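Local coordinates for protein activating signal cointegrator 1 complex subunit 2 (Homo sapiens, PDB 6YXQ) that binds polyubiquitin chains and recruits ASCC3 and ALKBH3 to sites of DNA damage, and also takes part in the rescue of stalled ribosomes, at residues G151-L154 and Y155-L159; R369-D372 and A373-V377. All coordinates share one frame; numbering follows the deposited sequence.

Contact 1: residues G151-L154 and Y155-L159; sequences GEIL and YNNFL
Ile153 O and Asn157 meet twice at the carboxyl end of helix 147-156, where the chain leaves the helix through a Schellman motif. The backbone N of Asn157 gives this oxygen a nearly straight hydrogen bond of 3.0 Å from N to O. The side-chain amide supplies a second, with Asn157 ND2 2.9 Å from Ile153 O. ND2 comes in the carbonyl plane, on a lone pair, with a C=O...N angle of 118°, although the oxygen lies somewhat out of the plane of the amide itself. A chi1 of -55° keeps Asn157 CG beside its own backbone N, which brings ND2 to the oxygen that the backbone N already holds. The amide N of Asn156, 3.0 Å from Ile153 O, adds a third bond from above the carbonyl plane. A leucine in place of Asn157 would probably leave Ile153 O with its two backbone donors alone and the lone pair used by ND2 without that partner.

The turn itself is made at Phe158, whose positive phi of 50° reverses the chain. Both characteristic bonds of the motif are present but weak: Leu159 N to Leu154 O at 3.2 Å and Phe158 N to Tyr155 O at 3.5 Å. Its apolar closure is also there, since Leu159 CD1 lies 4.0 Å from Leu154 CD2, the two side chains crossing at about a right angle. Ile153 runs side by side with Leu159. Helix 78-87 borders this apolar patch, with Trp82 touching Ile153 and Leu154, and Ile86 touching Ile153 and Asn157. Tyr155 leads elsewhere, its ring meeting that of Tyr194 and its OH hydrogen-bonded to Asp197 OD1. Back in the patch, Ile153 CG2 reaches Leu159 CD1 at 3.9 Å.

Contact 2: residues R369-D372 and A373-V377; sequences RDYD and ALFPV
Asp372 OD1 accepts an almost linear hydrogen bond from the backbone N of Val377, 2.8 Å away with an N-H...O angle of 177°, and so ties the last turn of helix 365-374 to the chain that follows it. The carboxylate can do this because CG stands opposite the backbone N (chi1 -175°), beside the carbonyl carbon, which leaves OD1 within bonding distance of Val377 N. Its other oxygen, OD2, is hydrogen-bonded to Trp407 NE1, so the two bonds together should fix the rotation of the group.

The helix ends on a bond of 2.8 Å from Phe375 N to Tyr371 O. Just past this last i to i+4 bond a proline stops the helix, in the short link to helix 377-387: Pro376 N has no hydrogen to offer Asp372 O, which instead receives a CA-H...O contact from Pro376 CA at 3.2 Å.

The Tyr371 ring packs against the departing chain. Phe375 O lies over one of its faces, 3.7 Å from Tyr371 CE2, whereas Val377 CG2 sits at the ring edge. Tyr371 CE1 touches Phe375 CD2 at 3.8 Å, the two rings meeting obliquely with planes at 33°. A bridging water accepts from Tyr371 OH and donates to Phe375 O.

This helix end is wedged among three others. Helix 306-340 meets Tyr371 through Met324, Phe327, His328 and Leu331, with the His328 ring also stacked on Phe375; Phe358 of helix 348-359 touches Tyr371 and Val377; and helix 394-408 packs against Asp372 and Val377 through Val403 and Ile399.

In the fold
Both contacts lie at the carboxyl ends of helices in the largely helical N-terminal part of ASCC2, on opposite sides of the chain's centre. Their centres are 41 Å apart and their nearest atoms about 30 Å, so they do not touch. Contact 1 comes first along the chain, closing helix 147-156 ahead of helix 162-172; contact 2 closes helix 365-374 just before helix 377-387. They share no helix: the first packs on helix 78-87, the second among helices 306-340, 348-359 and 394-408. The other protein chain of the assembly touches neither, so both shape local turns between helices within ASCC2 rather than the interface with its partner.

Contact 1: residues G151-L154 and Y155-L159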
ATOM      1  N   GLY B 151       7.703  17.454  10.580  1.00100.25           N
ATOM      2  CA  GLY B 151       8.646  16.386  10.280  1.00 97.46           C
ATOM      3  C   GLY B 151       9.075  15.617  11.515  1.00 91.01           C
ATOM      4  O   GLY B 151       9.323  14.405  11.453  1.00 84.21           O
ATOM      5  N   GLU B 152       9.189  16.314  12.648  1.00 88.35           N
ATOM      6  CA  GLU B 152       9.423  15.633  13.915  1.00 82.31           C
ATOM      7  C   GLU B 152       8.324  14.617  14.177  1.00 90.81           C
ATOM      8  O   GLU B 152       8.607  13.445  14.457  1.00 97.14           O
ATOM      9  CB  GLU B 152       9.510  16.650  15.053  1.00 97.33           C
ATOM     10  CG  GLU B 152      10.407  16.237  16.207  1.00112.41           C
ATOM     11  CD  GLU B 152      10.875  17.424  17.029  1.00132.73           C
ATOM     12  OE1 GLU B 152      11.988  17.356  17.601  1.00140.68           O
ATOM     13  OE2 GLU B 152      10.127  18.423  17.104  1.00135.12           O
ATOM     14  N   ILE B 153       7.059  15.035  14.039  1.00 85.77           N
ATOM     15  CA  ILE B 153       5.937  14.109  14.220  1.00 79.24           C
ATOM     16  C   ILE B 153       6.079  12.909  13.290  1.00 92.97           C
ATOM     17  O   ILE B 153       5.952  11.745  13.711  1.00 88.77           O
ATOM     18  CB  ILE B 153       4.602  14.830  13.973  1.00 81.16           C
ATOM     19  CG1 ILE B 153       4.214  15.703  15.163  1.00 90.62           C
ATOM     20  CG2 ILE B 153       3.508  13.820  13.667  1.00 73.14           C
ATOM     21  CD1 ILE B 153       3.150  16.726  14.816  1.00 93.31           C
ATOM     22  N   LEU B 154       6.341  13.186  12.007  1.00 98.88           N
ATOM     23  CA  LEU B 154       6.410  12.151  10.976  1.00 90.86           C
ATOM     24  C   LEU B 154       7.448  11.093  11.283  1.00 94.60           C
ATOM     25  O   LEU B 154       7.098   9.924  11.509  1.00 93.52           O
ATOM     26  CB  LEU B 154       6.718  12.757   9.620  1.00 85.37           C
ATOM     27  CG  LEU B 154       5.677  13.599   8.937  1.00 88.44           C
ATOM     28  CD1 LEU B 154       5.838  13.393   7.447  1.00 77.53           C
ATOM     29  CD2 LEU B 154       4.307  13.184   9.422  1.00 96.62           C
ATOM     30  N   TYR B 155       8.735  11.488  11.233  1.00107.86           N
ATOM     31  CA  TYR B 155       9.778  10.573  11.658  1.00115.78           C
ATOM     32  C   TYR B 155       9.409   9.905  12.945  1.00 96.47           C
ATOM     33  O   TYR B 155       9.780   8.781  13.169  1.00 91.97           O
ATOM     34  CB  TYR B 155      11.142  11.240  11.806  1.00114.75           C
ATOM     35  CG  TYR B 155      12.300  10.253  11.910  1.00 99.34           C
ATOM     36  CD1 TYR B 155      12.604   9.548  13.094  1.00 95.09           C
ATOM     37  CD2 TYR B 155      13.075  10.002  10.798  1.00 94.92           C
ATOM     38  CE1 TYR B 155      13.683   8.649  13.132  1.00 94.59           C
ATOM     39  CE2 TYR B 155      14.146   9.109  10.835  1.00 98.32           C
ATOM     40  CZ  TYR B 155      14.441   8.437  12.000  1.00 97.18           C
ATOM     41  OH  TYR B 155      15.498   7.554  12.035  1.00 96.69           O
ATOM     42  N   ASN B 156       8.750  10.540  13.838  1.00106.08           N
ATOM     43  CA  ASN B 156       9.111   9.990  15.144  1.00114.51           C
ATOM     44  C   ASN B 156       7.977   9.304  15.855  1.00113.27           C
ATOM     45  O   ASN B 156       8.170   8.788  16.934  1.00116.63           O
ATOM     46  CB  ASN B 156       9.591  11.032  16.165  1.00130.06           C
ATOM     47  CG  ASN B 156      11.032  10.907  16.361  1.00152.92           C
ATOM     48  OD1 ASN B 156      11.538   9.806  16.689  1.00173.89           O
ATOM     49  ND2 ASN B 156      11.758  11.927  16.150  1.00161.81           N
ATOM     50  N   ASN B 157       6.782   9.329  15.318  1.00115.06           N
ATOM     51  CA  ASN B 157       5.793   8.323  15.636  1.00102.98           C
ATOM     52  C   ASN B 157       5.798   7.218  14.598  1.00105.32           C
ATOM     53  O   ASN B 157       4.745   6.655  14.323  1.00106.11           O
ATOM     54  CB  ASN B 157       4.446   9.017  15.770  1.00101.09           C
ATOM     55  CG  ASN B 157       4.530  10.149  16.791  1.00101.80           C
ATOM     56  OD1 ASN B 157       4.420   9.919  17.994  1.00109.22           O
ATOM     57  ND2 ASN B 157       4.695  11.378  16.312  1.00 87.92           N
ATOM     58  N   PHE B 158       6.968   6.920  13.999  1.00105.86           N
ATOM     59  CA  PHE B 158       7.137   5.833  13.013  1.00 87.00           C
ATOM     60  C   PHE B 158       6.083   5.888  11.907  1.00 85.68           C
ATOM     61  O   PHE B 158       5.770   4.877  11.268  1.00 89.03           O
ATOM     62  CB  PHE B 158       7.133   4.454  13.685  1.00 89.10           C
ATOM     63  CG  PHE B 158       8.446   4.081  14.327  1.00107.28           C
ATOM     64  CD1 PHE B 158       9.521   3.657  13.554  1.00108.38           C
ATOM     65  CD2 PHE B 158       8.609   4.172  15.701  1.00115.98           C
ATOM     66  CE1 PHE B 158      10.734   3.325  14.142  1.00115.14           C
ATOM     67  CE2 PHE B 158       9.821   3.840  16.295  1.00127.94           C
ATOM     68  CZ  PHE B 158      10.884   3.416  15.515  1.00122.97           C
ATOM     69  N   LEU B 159       5.553   7.089  11.653  1.00 93.24           N
ATOM     70  CA  LEU B 159       4.521   7.257  10.631  1.00 77.69           C
ATOM     71  C   LEU B 159       5.062   6.950   9.245  1.00 72.67           C
ATOM     72  O   LEU B 159       4.327   6.467   8.376  1.00 74.06           O
ATOM     73  CB  LEU B 159       3.965   8.681  10.674  1.00 79.23           C
ATOM     74  CG  LEU B 159       3.262   9.128  11.959  1.00 82.59           C
ATOM     75  CD1 LEU B 159       2.606  10.491  11.773  1.00 80.37           C
ATOM     76  CD2 LEU B 159       2.232   8.098  12.403  1.00 77.95           C
TER

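Contact 2: residues R369-D372 and A373-V377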
ATOM      1  N   ARG B 369      26.798  -5.296 -22.603  1.00 65.05           N
ATOM      2  CA  ARG B 369      26.091  -5.525 -23.859  1.00 64.38           C
ATOM      3  C   ARG B 369      24.604  -5.223 -23.715  1.00 64.95           C
ATOM      4  O   ARG B 369      24.037  -4.443 -24.490  1.00 76.79           O
ATOM      5  CB  ARG B 369      26.334  -6.969 -24.302  1.00 84.43           C
ATOM      6  CG  ARG B 369      25.530  -7.452 -25.488  1.00103.48           C
ATOM      7  CD  ARG B 369      25.440  -8.981 -25.485  1.00114.40           C
ATOM      8  NE  ARG B 369      26.581  -9.622 -24.830  1.00115.75           N
ATOM      9  CZ  ARG B 369      26.579 -10.874 -24.384  1.00110.25           C
ATOM     10  NH1 ARG B 369      25.491 -11.624 -24.518  1.00120.62           N
ATOM     11  NH2 ARG B 369      27.661 -11.374 -23.800  1.00 86.62           N
ATOM     12  N   ASP B 370      23.964  -5.805 -22.697  1.00 64.16           N
ATOM     13  CA  ASP B 370      22.532  -5.606 -22.470  1.00 69.50           C
ATOM     14  C   ASP B 370      22.217  -4.154 -22.111  1.00 76.74           C
ATOM     15  O   ASP B 370      21.249  -3.564 -22.628  1.00 68.14           O
ATOM     16  CB  ASP B 370      22.059  -6.547 -21.359  1.00 56.35           C
ATOM     17  CG  ASP B 370      22.182  -8.024 -21.737  1.00 80.12           C
ATOM     18  OD1 ASP B 370      22.524  -8.337 -22.902  1.00 91.91           O
ATOM     19  OD2 ASP B 370      21.947  -8.878 -20.858  1.00 71.72           O
ATOM     20  N   TYR B 371      23.022  -3.564 -21.223  1.00 72.13           N
ATOM     21  CA  TYR B 371      22.817  -2.174 -20.834  1.00 66.91           C
ATOM     22  C   TYR B 371      22.948  -1.240 -22.028  1.00 72.41           C
ATOM     23  O   TYR B 371      22.176  -0.289 -22.158  1.00 60.42           O
ATOM     24  CB  TYR B 371      23.811  -1.763 -19.747  1.00 58.77           C
ATOM     25  CG  TYR B 371      23.753  -0.284 -19.452  1.00 48.74           C
ATOM     26  CD1 TYR B 371      22.729   0.244 -18.683  1.00 57.69           C
ATOM     27  CD2 TYR B 371      24.701   0.589 -19.963  1.00 49.20           C
ATOM     28  CE1 TYR B 371      22.651   1.592 -18.421  1.00 58.89           C
ATOM     29  CE2 TYR B 371      24.631   1.944 -19.705  1.00 52.16           C
ATOM     30  CZ  TYR B 371      23.602   2.438 -18.930  1.00 61.22           C
ATOM     31  OH  TYR B 371      23.513   3.785 -18.662  1.00 77.33           O
ATOM     32  N   ASP B 372      23.951  -1.463 -22.880  1.00 72.20           N
ATOM     33  CA  ASP B 372      24.095  -0.657 -24.083  1.00 63.07           C
ATOM     34  C   ASP B 372      22.916  -0.862 -25.022  1.00 71.96           C
ATOM     35  O   ASP B 372      22.459   0.087 -25.671  1.00 69.99           O
ATOM     36  CB  ASP B 372      25.401  -1.006 -24.787  1.00 62.31           C
ATOM     37  CG  ASP B 372      25.672  -0.115 -25.974  1.00 75.59           C
ATOM     38  OD1 ASP B 372      25.841   1.107 -25.776  1.00 76.24           O
ATOM     39  OD2 ASP B 372      25.703  -0.637 -27.108  1.00 80.16           O
ATOM     40  N   ALA B 373      22.410  -2.094 -25.111  1.00 64.96           N
ATOM     41  CA  ALA B 373      21.240  -2.342 -25.942  1.00 59.27           C
ATOM     42  C   ALA B 373      20.058  -1.501 -25.483  1.00 75.23           C
ATOM     43  O   ALA B 373      19.289  -0.998 -26.312  1.00 82.25           O
ATOM     44  CB  ALA B 373      20.885  -3.827 -25.927  1.00 49.20           C
ATOM     45  N   LEU B 374      19.904  -1.326 -24.166  1.00 63.99           N
ATOM     46  CA  LEU B 374      18.741  -0.583 -23.669  1.00 64.79           C
ATOM     47  C   LEU B 374      18.971   0.932 -23.591  1.00 70.79           C
ATOM     48  O   LEU B 374      18.165   1.706 -24.113  1.00 76.68           O
ATOM     49  CB  LEU B 374      18.305  -1.122 -22.304  1.00 61.87           C
ATOM     50  CG  LEU B 374      16.903  -0.705 -21.864  1.00 61.48           C
ATOM     51  CD1 LEU B 374      15.847  -1.307 -22.773  1.00 73.12           C
ATOM     52  CD2 LEU B 374      16.669  -1.128 -20.430  1.00 65.65           C
ATOM     53  N   PHE B 375      20.039   1.376 -22.926  1.00 68.72           N
ATOM     54  CA  PHE B 375      20.439   2.783 -22.870  1.00 55.90           C
ATOM     55  C   PHE B 375      21.801   2.909 -23.540  1.00 67.80           C
ATOM     56  O   PHE B 375      22.837   2.754 -22.875  1.00 70.71           O
ATOM     57  CB  PHE B 375      20.534   3.291 -21.434  1.00 58.63           C
ATOM     58  CG  PHE B 375      19.302   3.064 -20.608  1.00 61.21           C
ATOM     59  CD1 PHE B 375      18.316   4.032 -20.533  1.00 53.72           C
ATOM     60  CD2 PHE B 375      19.150   1.902 -19.870  1.00 59.05           C
ATOM     61  CE1 PHE B 375      17.194   3.838 -19.755  1.00 59.17           C
ATOM     62  CE2 PHE B 375      18.029   1.702 -19.089  1.00 52.21           C
ATOM     63  CZ  PHE B 375      17.048   2.666 -19.034  1.00 55.99           C
ATOM     64  N   PRO B 376      21.851   3.196 -24.840  1.00 64.21           N
ATOM     65  CA  PRO B 376      23.142   3.210 -25.549  1.00 66.07           C
ATOM     66  C   PRO B 376      24.152   4.139 -24.888  1.00 70.90           C
ATOM     67  O   PRO B 376      23.828   5.264 -24.500  1.00 71.65           O
ATOM     68  CB  PRO B 376      22.771   3.685 -26.963  1.00 53.30           C
ATOM     69  CG  PRO B 376      21.384   4.213 -26.863  1.00 50.71           C
ATOM     70  CD  PRO B 376      20.726   3.453 -25.748  1.00 55.34           C
ATOM     71  N   VAL B 377      25.389   3.641 -24.759  1.00 71.03           N
ATOM     72  CA  VAL B 377      26.456   4.396 -24.103  1.00 60.53           C
ATOM     73  C   VAL B 377      26.923   5.551 -24.982  1.00 69.84           C
ATOM     74  O   VAL B 377      27.173   6.659 -24.491  1.00 79.94           O
ATOM     75  CB  VAL B 377      27.628   3.464 -23.740  1.00 60.12           C
ATOM     76  CG1 VAL B 377      28.874   4.276 -23.452  1.00 41.60           C
ATOM     77  CG2 VAL B 377      27.279   2.582 -22.548  1.00 59.88           C
TER
HETATM   78  O   HOH W   1      24.098   4.884 -20.806  1.00 86.99           O